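Local coordinates for ABC-type branched-chain amino acid transport systems periplasmic component-like protein (Thermomonospora curvata, PDB 4N03) that probably binds fatty acids, such as the palmitic acid found in it, as the substrate-binding component of an ABC transporter, at residues V45-L49 with A230-Q234; H82-P86 with F106-M111; K205-M211 with Q233-L238. All coordinates share one frame; numbering follows the deposited sequence.

Contact 1 (V45-L49 with A230-Q234). With PLM (palmitic acid), chain B.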
loop_
_atom_site.group_PDB
_atom_site.type_symbol
_atom_site.label_atom_id
_atom_site.label_comp_id
_atom_site.label_asym_id
_atom_site.label_seq_id
_atom_site.Cartn_x
_atom_site.Cartn_y
_atom_site.Cartn_z
ATOM N N VAL A 45 12.299 6.536 -4.621
ATOM C CA VAL A 45 12.508 5.153 -4.222
ATOM C C VAL A 45 11.364 4.222 -4.654
ATOM O O VAL A 45 11.572 3.049 -4.775
ATOM C CB VAL A 45 12.821 5.063 -2.728
ATOM C CG1 VAL A 45 11.588 5.344 -1.916
ATOM C CG2 VAL A 45 13.379 3.664 -2.356
ATOM N N TYR A 46 10.165 4.760 -4.831
ATOM C CA TYR A 46 9.026 3.932 -5.238
ATOM C C TYR A 46 8.659 4.057 -6.719
ATOM O O TYR A 46 7.634 3.543 -7.107
ATOM C CB TYR A 46 7.819 4.182 -4.341
ATOM C CG TYR A 46 8.064 3.630 -2.972
ATOM C CD1 TYR A 46 8.168 2.295 -2.786
ATOM C CD2 TYR A 46 8.228 4.449 -1.861
ATOM C CE1 TYR A 46 8.425 1.732 -1.547
ATOM C CE2 TYR A 46 8.475 3.907 -0.588
ATOM C CZ TYR A 46 8.578 2.556 -0.441
ATOM O OH TYR A 46 8.767 1.992 0.784
ATOM N N ALA A 47 9.501 4.689 -7.521
ATOM C CA ALA A 47 9.215 4.930 -8.950
ATOM C C ALA A 47 8.522 3.771 -9.712
ATOM O O ALA A 47 7.509 4.015 -10.319
ATOM C CB ALA A 47 10.491 5.343 -9.684
ATOM N N PRO A 48 9.050 2.537 -9.664
ATOM C CA PRO A 48 8.394 1.554 -10.556
ATOM C C PRO A 48 7.012 1.161 -10.019
ATOM O O PRO A 48 6.120 0.803 -10.782
ATOM C CB PRO A 48 9.336 0.348 -10.490
ATOM C CG PRO A 48 10.048 0.474 -9.179
ATOM C CD PRO A 48 10.244 1.976 -9.028
ATOM N N LEU A 49 6.850 1.201 -8.687
ATOM C CA LEU A 49 5.571 0.834 -8.061
ATOM C C LEU A 49 4.564 1.948 -8.242
ATOM O O LEU A 49 3.409 1.666 -8.558
ATOM C CB LEU A 49 5.743 0.451 -6.604
ATOM C CG LEU A 49 6.517 -0.879 -6.446
ATOM C CD1 LEU A 49 7.045 -0.993 -5.039
ATOM C CD2 LEU A 49 5.674 -2.099 -6.757
ATOM N N ALA A 230 11.140 -0.466 4.262
ATOM C CA ALA A 230 11.850 0.434 3.349
ATOM C C ALA A 230 11.326 0.105 1.949
ATOM O O ALA A 230 10.232 -0.470 1.808
ATOM C CB ALA A 230 13.324 0.212 3.473
ATOM N N GLY A 231 12.057 0.545 0.930
ATOM C CA GLY A 231 11.657 0.322 -0.441
ATOM C C GLY A 231 12.539 -0.673 -1.115
ATOM O O GLY A 231 13.414 -1.323 -0.538
ATOM N N PRO A 232 12.292 -0.882 -2.429
ATOM C CA PRO A 232 13.000 -1.912 -3.173
ATOM C C PRO A 232 14.521 -1.783 -3.146
ATOM O O PRO A 232 15.221 -2.765 -2.954
ATOM C CB PRO A 232 12.436 -1.767 -4.606
ATOM C CG PRO A 232 11.058 -1.204 -4.425
ATOM C CD PRO A 232 11.200 -0.282 -3.223
ATOM N N GLN A 233 15.022 -0.563 -3.310
ATOM C CA GLN A 233 16.463 -0.358 -3.318
ATOM C C GLN A 233 17.111 -0.835 -2.032
ATOM O O GLN A 233 18.158 -1.510 -2.023
ATOM C CB GLN A 233 16.786 1.107 -3.548
ATOM C CG GLN A 233 18.235 1.510 -3.304
ATOM C CD GLN A 233 18.433 2.999 -3.435
ATOM O OE1 GLN A 233 19.369 3.442 -4.084
ATOM N NE2 GLN A 233 17.583 3.772 -2.800
ATOM N N GLN A 234 16.513 -0.508 -0.884
ATOM C CA GLN A 234 17.036 -0.930 0.413
ATOM C C GLN A 234 16.950 -2.432 0.561
ATOM O O GLN A 234 17.860 -3.053 1.126
ATOM C CB GLN A 234 16.372 -0.232 1.580
ATOM C CG GLN A 234 16.683 1.248 1.650
ATOM C CD GLN A 234 15.825 2.152 0.799
ATOM O OE1 GLN A 234 14.749 1.770 0.368
ATOM N NE2 GLN A 234 16.297 3.381 0.596
HETATM C C1 PLM B . 4.839 4.458 2.852
HETATM O O1 PLM B . 3.821 4.094 3.498
HETATM O O2 PLM B . 5.313 5.615 2.867
HETATM C C2 PLM B . 5.434 3.489 1.856
HETATM C C3 PLM B . 4.558 3.576 0.532
HETATM C C4 PLM B . 4.901 2.504 -0.477
HETATM C C5 PLM B . 4.122 2.630 -1.741
HETATM C C6 PLM B . 4.295 1.542 -2.822
HETATM C C7 PLM B . 3.256 0.442 -2.638
HETATM C C8 PLM B . 3.429 -0.774 -3.506
HETATM C C9 PLM B . 2.241 -1.718 -3.548
HETATM C CA PLM B . 2.251 -2.837 -2.480
HETATM C CB PLM B . 0.822 -3.513 -2.470
HETATM C CC PLM B . 0.221 -3.546 -1.035
HETATM C CD PLM B . -1.288 -3.668 -0.990
HETATM C CE PLM B . -1.939 -3.669 0.387
HETATM C CF PLM B . -3.388 -3.165 0.301
HETATM C CG PLM B . -4.410 -4.230 -0.055
HETATM O O HOH W 1 13.811 1.537 -4.976
#
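Ala230 O is approached by three hydroxyls: Tyr46 OH comes from across the contact, at 3.0 Å, Tyr180 OH bonds to it, and Ser256 OG weakly. The Tyr46 bond is weak and not settled, because Tyr46 OH also pairs with Ser256 OG. The contact bridges the cleft of a leucine-binding-type periplasmic protein. Helix 47-66 starts on one lobe and helix 232-244 on the other, consistent with a closed, ligand-bound form. With CG anti to its carbonyl carbon (chi1 -70°), the Tyr46 ring stands between palmitic acid and Gly231. PLM C4 lies 3.6 Å above the Tyr46 ring plane, over the ring centre. Pro232 CD comes in obliquely, 3.8 Å from Tyr46 CE1. Leu49 CD1 is shared between Pro232 CG at 4.1 Å and PLM C8 at 3.9 Å. Losing the Tyr46 ring to an alanine would probably open a gap between the acyl chain and Gly231 and take a hydroxyl partner from Ser256. Gln234, its chain bent at chi2 (84°), turns OE1 back to accept N of Gly231, the N-cap residue of helix 232-244, at 3.0 Å. A water joins the lobes: it donates to Val45 O at 2.7 Å and accepts from Gln233 N at 2.9 Å.

Contact 2 (H82-P86 with F106-M111). With PLM (palmitic acid), chain B.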
loop_
_atom_site.group_PDB
_atom_site.type_symbol
_atom_site.label_atom_id
_atom_site.label_comp_id
_atom_site.label_asym_id
_atom_site.label_seq_id
_atom_site.Cartn_x
_atom_site.Cartn_y
_atom_site.Cartn_z
ATOM N N HIS A 82 5.274 13.422 -6.714
ATOM C CA HIS A 82 5.918 14.061 -5.585
ATOM C C HIS A 82 7.299 13.523 -5.290
ATOM O O HIS A 82 7.967 14.052 -4.391
ATOM C CB HIS A 82 5.042 14.028 -4.324
ATOM C CG HIS A 82 4.612 12.682 -3.888
ATOM N ND1 HIS A 82 5.489 11.646 -3.623
ATOM C CD2 HIS A 82 3.371 12.226 -3.568
ATOM C CE1 HIS A 82 4.800 10.617 -3.165
ATOM N NE2 HIS A 82 3.520 10.936 -3.142
ATOM N N GLY A 83 7.749 12.467 -5.975
ATOM C CA GLY A 83 9.101 11.967 -5.848
ATOM C C GLY A 83 9.407 11.355 -4.483
ATOM O O GLY A 83 10.556 11.195 -4.082
ATOM N N TYR A 84 8.373 10.953 -3.756
ATOM C CA TYR A 84 8.486 10.511 -2.352
ATOM C C TYR A 84 9.102 11.608 -1.469
ATOM O O TYR A 84 9.969 11.330 -0.663
ATOM C CB TYR A 84 9.197 9.145 -2.217
ATOM C CG TYR A 84 8.816 8.389 -0.961
ATOM C CD1 TYR A 84 7.570 7.861 -0.812
ATOM C CD2 TYR A 84 9.735 8.160 0.041
ATOM C CE1 TYR A 84 7.188 7.190 0.340
ATOM C CE2 TYR A 84 9.384 7.445 1.187
ATOM C CZ TYR A 84 8.109 6.967 1.320
ATOM O OH TYR A 84 7.782 6.280 2.472
ATOM N N ASP A 85 8.548 12.804 -1.622
ATOM C CA ASP A 85 8.913 13.956 -0.800
ATOM C C ASP A 85 7.660 14.677 -0.277
ATOM O O ASP A 85 6.749 15.034 -1.039
ATOM C CB ASP A 85 9.694 14.981 -1.605
ATOM C CG ASP A 85 10.021 16.196 -0.753
ATOM O OD1 ASP A 85 10.857 16.043 0.159
ATOM O OD2 ASP A 85 9.420 17.233 -0.945
ATOM N N PRO A 86 7.523 14.814 1.076
ATOM C CA PRO A 86 6.299 15.412 1.640
ATOM C C PRO A 86 6.031 16.882 1.300
ATOM O O PRO A 86 4.887 17.239 0.996
ATOM C CB PRO A 86 6.448 15.219 3.145
ATOM C CG PRO A 86 7.647 14.405 3.374
ATOM C CD PRO A 86 8.404 14.213 2.065
ATOM N N PHE A 106 -2.882 8.369 -3.582
ATOM C CA PHE A 106 -1.931 9.293 -2.978
ATOM C C PHE A 106 -0.862 8.397 -2.328
ATOM O O PHE A 106 -1.120 7.747 -1.296
ATOM C CB PHE A 106 -2.634 10.143 -1.944
ATOM C CG PHE A 106 -1.958 11.468 -1.694
ATOM C CD1 PHE A 106 -0.574 11.585 -1.612
ATOM C CD2 PHE A 106 -2.708 12.587 -1.492
ATOM C CE1 PHE A 106 0.013 12.819 -1.390
ATOM C CE2 PHE A 106 -2.123 13.821 -1.293
ATOM C CZ PHE A 106 -0.752 13.942 -1.226
ATOM N N LEU A 107 0.308 8.310 -2.947
ATOM C CA LEU A 107 1.339 7.388 -2.479
ATOM C C LEU A 107 2.076 7.980 -1.275
ATOM O O LEU A 107 2.519 9.109 -1.322
ATOM C CB LEU A 107 2.352 7.123 -3.591
ATOM C CG LEU A 107 3.340 5.994 -3.301
ATOM C CD1 LEU A 107 3.638 5.242 -4.593
ATOM C CD2 LEU A 107 4.626 6.495 -2.672
ATOM N N GLY A 108 2.283 7.165 -0.261
ATOM C CA GLY A 108 3.245 7.473 0.773
ATOM C C GLY A 108 2.684 7.993 2.087
ATOM O O GLY A 108 1.888 8.920 2.094
ATOM N N SER A 109 3.129 7.410 3.212
ATOM C CA SER A 109 2.592 7.779 4.511
ATOM C C SER A 109 2.934 9.216 4.910
ATOM O O SER A 109 2.010 9.977 5.261
ATOM C CB SER A 109 2.960 6.764 5.602
ATOM O OG SER A 109 2.394 5.503 5.320
ATOM N N PRO A 110 4.195 9.615 4.862
ATOM C CA PRO A 110 4.467 11.004 5.275
ATOM C C PRO A 110 3.851 12.043 4.373
ATOM O O PRO A 110 3.546 13.165 4.795
ATOM C CB PRO A 110 5.978 11.081 5.288
ATOM C CG PRO A 110 6.450 9.670 5.442
ATOM C CD PRO A 110 5.445 8.862 4.649
HETATM N N MSE A 111 3.675 11.709 3.084
HETATM C CA MSE A 111 3.100 12.620 2.139
HETATM C C MSE A 111 1.630 12.895 2.459
HETATM O O MSE A 111 1.206 14.045 2.498
HETATM C CB MSE A 111 3.229 12.107 0.686
HETATM C CG MSE A 111 4.679 12.083 0.195
HETATM SE SE MSE A 111 5.444 10.265 0.522
HETATM C CE MSE A 111 7.116 10.843 1.416
HETATM C C1 PLM B . 4.839 4.458 2.852
HETATM O O1 PLM B . 3.821 4.094 3.498
HETATM O O2 PLM B . 5.313 5.615 2.867
HETATM C C2 PLM B . 5.434 3.489 1.856
HETATM C C3 PLM B . 4.558 3.576 0.532
HETATM C C4 PLM B . 4.901 2.504 -0.477
HETATM C C5 PLM B . 4.122 2.630 -1.741
HETATM C C6 PLM B . 4.295 1.542 -2.822
HETATM C C7 PLM B . 3.256 0.442 -2.638
HETATM C C8 PLM B . 3.429 -0.774 -3.506
HETATM C C9 PLM B . 2.241 -1.718 -3.548
HETATM C CA PLM B . 2.251 -2.837 -2.480
HETATM C CB PLM B . 0.822 -3.513 -2.470
HETATM C CC PLM B . 0.221 -3.546 -1.035
HETATM C CD PLM B . -1.288 -3.668 -0.990
HETATM C CE PLM B . -1.939 -3.669 0.387
HETATM C CF PLM B . -3.388 -3.165 0.301
HETATM C CG PLM B . -4.410 -4.230 -0.055
#
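The His82 ring carries Met111 CG over one face, 3.7 Å from the ring centroid. Both ring nitrogens are bonded. NE2 of His82 donates to Leu107 O at 2.8 Å, tilted 21° from the ring plane. ND1 of His82 accepts Tyr84 N at 3.0 Å, in the plane. This pair of bonds fixes the rotation of the imidazole and places its proton on NE2. The Tyr84 ring has Met111 CE over one face, 3.7 Å from its centroid, and Leu107 CD2 and PLM O2 at its edge. Met111 is a selenomethionine: its CG meets His82, and the bends at chi2 (94°) and chi3 beyond it carry SE and CE to Tyr84. Its SE makes an oblique Met-aromatic contact, 4.0 Å from the Tyr84 centroid. These residues sit at the cleft end of the parallel sheet, where strands 74-81 and 103-107 run out into loops. Helix 109-122 begins there and receives the fatty acid head group. Tyr84 OH donates to PLM O2 at 2.6 Å. Ser109 N donates to the same oxygen at 2.8 Å, nearly straight at 170°. The helix start is likely to favour negative charge on the carboxyl group. Ser109 OG holds the other oxygen, PLM O1, at 2.7 Å.

Contact 3 (K205-M211 with Q233-L238)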
loop_
_atom_site.group_PDB
_atom_site.type_symbol
_atom_site.label_atom_id
_atom_site.label_comp_id
_atom_site.label_asym_id
_atom_site.label_seq_id
_atom_site.Cartn_x
_atom_site.Cartn_y
_atom_site.Cartn_z
ATOM N N LYS A 205 16.683 6.532 6.426
ATOM C CA LYS A 205 15.922 7.448 5.571
ATOM C C LYS A 205 15.825 6.877 4.147
ATOM O O LYS A 205 16.645 6.075 3.758
ATOM C CB LYS A 205 16.624 8.808 5.545
ATOM C CG LYS A 205 16.618 9.523 6.914
ATOM C CD LYS A 205 17.336 10.894 6.902
ATOM C CE LYS A 205 17.277 11.685 8.247
ATOM N NZ LYS A 205 17.554 11.010 9.580
ATOM N N PRO A 206 14.849 7.355 3.363
ATOM C CA PRO A 206 14.697 6.848 2.004
ATOM C C PRO A 206 15.882 7.133 1.099
ATOM O O PRO A 206 16.109 6.402 0.145
ATOM C CB PRO A 206 13.428 7.548 1.535
ATOM C CG PRO A 206 12.689 7.875 2.770
ATOM C CD PRO A 206 13.735 8.227 3.740
ATOM N N THR A 207 16.668 8.136 1.466
ATOM C CA THR A 207 17.890 8.506 0.765
ATOM C C THR A 207 19.112 7.657 1.165
ATOM O O THR A 207 20.218 7.849 0.646
ATOM C CB THR A 207 18.162 10.006 1.000
ATOM O OG1 THR A 207 17.998 10.322 2.368
ATOM C CG2 THR A 207 17.245 10.855 0.146
ATOM N N ASP A 208 18.947 6.719 2.085
ATOM C CA ASP A 208 20.001 5.786 2.429
ATOM C C ASP A 208 19.933 4.630 1.433
ATOM O O ASP A 208 19.070 3.799 1.542
ATOM C CB ASP A 208 19.845 5.344 3.885
ATOM C CG ASP A 208 20.120 6.472 4.872
ATOM O OD1 ASP A 208 20.941 7.382 4.594
ATOM O OD2 ASP A 208 19.524 6.428 5.964
ATOM N N ARG A 209 20.878 4.605 0.493
ATOM C CA ARG A 209 20.865 3.731 -0.666
ATOM C C ARG A 209 21.595 2.437 -0.357
ATOM O O ARG A 209 21.343 1.412 -0.998
ATOM C CB ARG A 209 21.563 4.429 -1.852
ATOM C CG ARG A 209 20.929 5.758 -2.254
ATOM C CD ARG A 209 21.522 6.360 -3.524
ATOM N NE ARG A 209 21.281 5.529 -4.706
ATOM C CZ ARG A 209 20.146 5.521 -5.395
ATOM N NH1 ARG A 209 19.133 6.329 -5.121
ATOM N NH2 ARG A 209 20.050 4.707 -6.437
ATOM N N ASP A 210 22.536 2.474 0.549
ATOM C CA ASP A 210 23.473 1.387 0.779
ATOM C C ASP A 210 23.281 0.903 2.198
ATOM O O ASP A 210 23.483 1.671 3.146
ATOM C CB ASP A 210 24.880 1.976 0.597
ATOM C CG ASP A 210 25.975 0.969 0.632
ATOM O OD1 ASP A 210 25.831 -0.141 1.142
ATOM O OD2 ASP A 210 27.071 1.324 0.123
HETATM N N MSE A 211 22.979 -0.358 2.383
HETATM C CA MSE A 211 22.682 -0.954 3.672
HETATM C C MSE A 211 23.863 -1.629 4.342
HETATM O O MSE A 211 23.690 -2.355 5.295
HETATM C CB MSE A 211 21.517 -1.968 3.511
HETATM C CG MSE A 211 20.229 -1.267 3.076
HETATM SE SE MSE A 211 19.329 -0.266 4.476
HETATM C CE MSE A 211 20.049 1.546 4.064
ATOM N N GLN A 233 15.022 -0.563 -3.310
ATOM C CA GLN A 233 16.463 -0.358 -3.318
ATOM C C GLN A 233 17.111 -0.835 -2.032
ATOM O O GLN A 233 18.158 -1.510 -2.023
ATOM C CB GLN A 233 16.786 1.107 -3.548
ATOM C CG GLN A 233 18.235 1.510 -3.304
ATOM C CD GLN A 233 18.433 2.999 -3.435
ATOM O OE1 GLN A 233 19.369 3.442 -4.084
ATOM N NE2 GLN A 233 17.583 3.772 -2.800
ATOM N N GLN A 234 16.513 -0.508 -0.884
ATOM C CA GLN A 234 17.036 -0.930 0.413
ATOM C C GLN A 234 16.950 -2.432 0.561
ATOM O O GLN A 234 17.860 -3.053 1.126
ATOM C CB GLN A 234 16.372 -0.232 1.580
ATOM C CG GLN A 234 16.683 1.248 1.650
ATOM C CD GLN A 234 15.825 2.152 0.799
ATOM O OE1 GLN A 234 14.749 1.770 0.368
ATOM N NE2 GLN A 234 16.297 3.381 0.596
ATOM N N ALA A 235 15.859 -3.029 0.108
ATOM C CA ALA A 235 15.728 -4.489 0.198
ATOM C C ALA A 235 16.820 -5.192 -0.583
ATOM O O ALA A 235 17.421 -6.148 -0.098
ATOM C CB ALA A 235 14.369 -4.940 -0.308
ATOM N N ALA A 236 17.081 -4.748 -1.826
ATOM C CA ALA A 236 18.119 -5.370 -2.639
ATOM C C ALA A 236 19.457 -5.266 -1.941
ATOM O O ALA A 236 20.247 -6.204 -1.937
ATOM C CB ALA A 236 18.162 -4.771 -4.020
ATOM N N SER A 237 19.775 -4.074 -1.422
ATOM C CA SER A 237 21.067 -3.827 -0.795
ATOM C C SER A 237 21.208 -4.681 0.473
ATOM O O SER A 237 22.174 -5.389 0.685
ATOM C CB SER A 237 21.230 -2.349 -0.489
ATOM O OG SER A 237 22.461 -2.098 0.141
ATOM N N LEU A 238 20.212 -4.606 1.357
ATOM C CA LEU A 238 20.292 -5.328 2.608
ATOM C C LEU A 238 20.381 -6.835 2.399
ATOM O O LEU A 238 21.219 -7.516 2.985
ATOM C CB LEU A 238 19.100 -4.965 3.496
ATOM C CG LEU A 238 19.159 -5.643 4.869
ATOM C CD1 LEU A 238 18.585 -4.754 5.947
ATOM C CD2 LEU A 238 18.400 -6.945 4.800
#
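Met211, a selenomethionine, lays its side chain along helix 232-244. Its CB packs 3.9 Å from Leu238 CB, and its CG rests 3.6 Å from Gln234 O. The chain then bends, and Met211 SE passes 4.1 Å from Gln234 CB, crossing that side chain obliquely. Val174 and Ile204, from two neighbouring strands, also touch Met211, which sets it into the interior of the lobe. The backbone of the same residue is bonded to the helix. Met211 N donates to Ser237 OG at 2.9 Å, with an angle of 167°. Ser237 can offer that oxygen because OG lies anti to its own backbone N (chi1 179°), pointing off the helix. The segment 205-211 is the first part of a beta-alpha-beta connection. It leaves strand 198-204 and leads through Met211, the N-cap, into helix 212-220. At its start, Lys205 to Asp208 form a type I turn, closed by Asp208 N to Lys205 O at 2.9 Å. Asp208 OD2 also accepts Lys205 N at 2.9 Å, from above the carboxylate plane. The Gln234 amide nitrogen bonds to two carbonyls of this turn. NE2 of Gln234 donates to Asp208 O at 3.0 Å, nearly straight at 168° but from above the carbonyl plane, and weakly to Pro206 O at 3.1 Å. Gln233 OE1 points at one face of the Arg209 guanidinium, the two planes steeply inclined, but the groups are not hydrogen-bonded. Gln233 is deposited in two conformers, so the closeness there is doubtful. Further along, Asp210 OD1 accepts Lys212 N, at the start of the next helix. The settled bonds across the contact run between helix side chains and loop backbone atoms, so they probably depend on the loop's path more than on its side chains.

Contact 1 is buried and joins the two lobes; contacts 2 and 3 are partly buried and each stays within one lobe. Contacts 1 and 2 both touch the palmitic acid: the first borders its acyl chain, the second binds its carboxyl group. They meet directly, with Tyr46 CE2 3.6 Å from Tyr84 CZ. Contact 3 lies farther out and shares helix 232-244, with Gln233 and Gln234, with contact 1. Contacts 2 and 3 are about 17 Å apart between centres, yet touch through Tyr84 and Pro206. Their chemistry differs: contact 1 is mainly apolar with a water bridge, contact 2 packs a selenomethionine on two rings and bonds the ligand, and contact 3 is largely side chain to backbone, with exposed charged residues beside it.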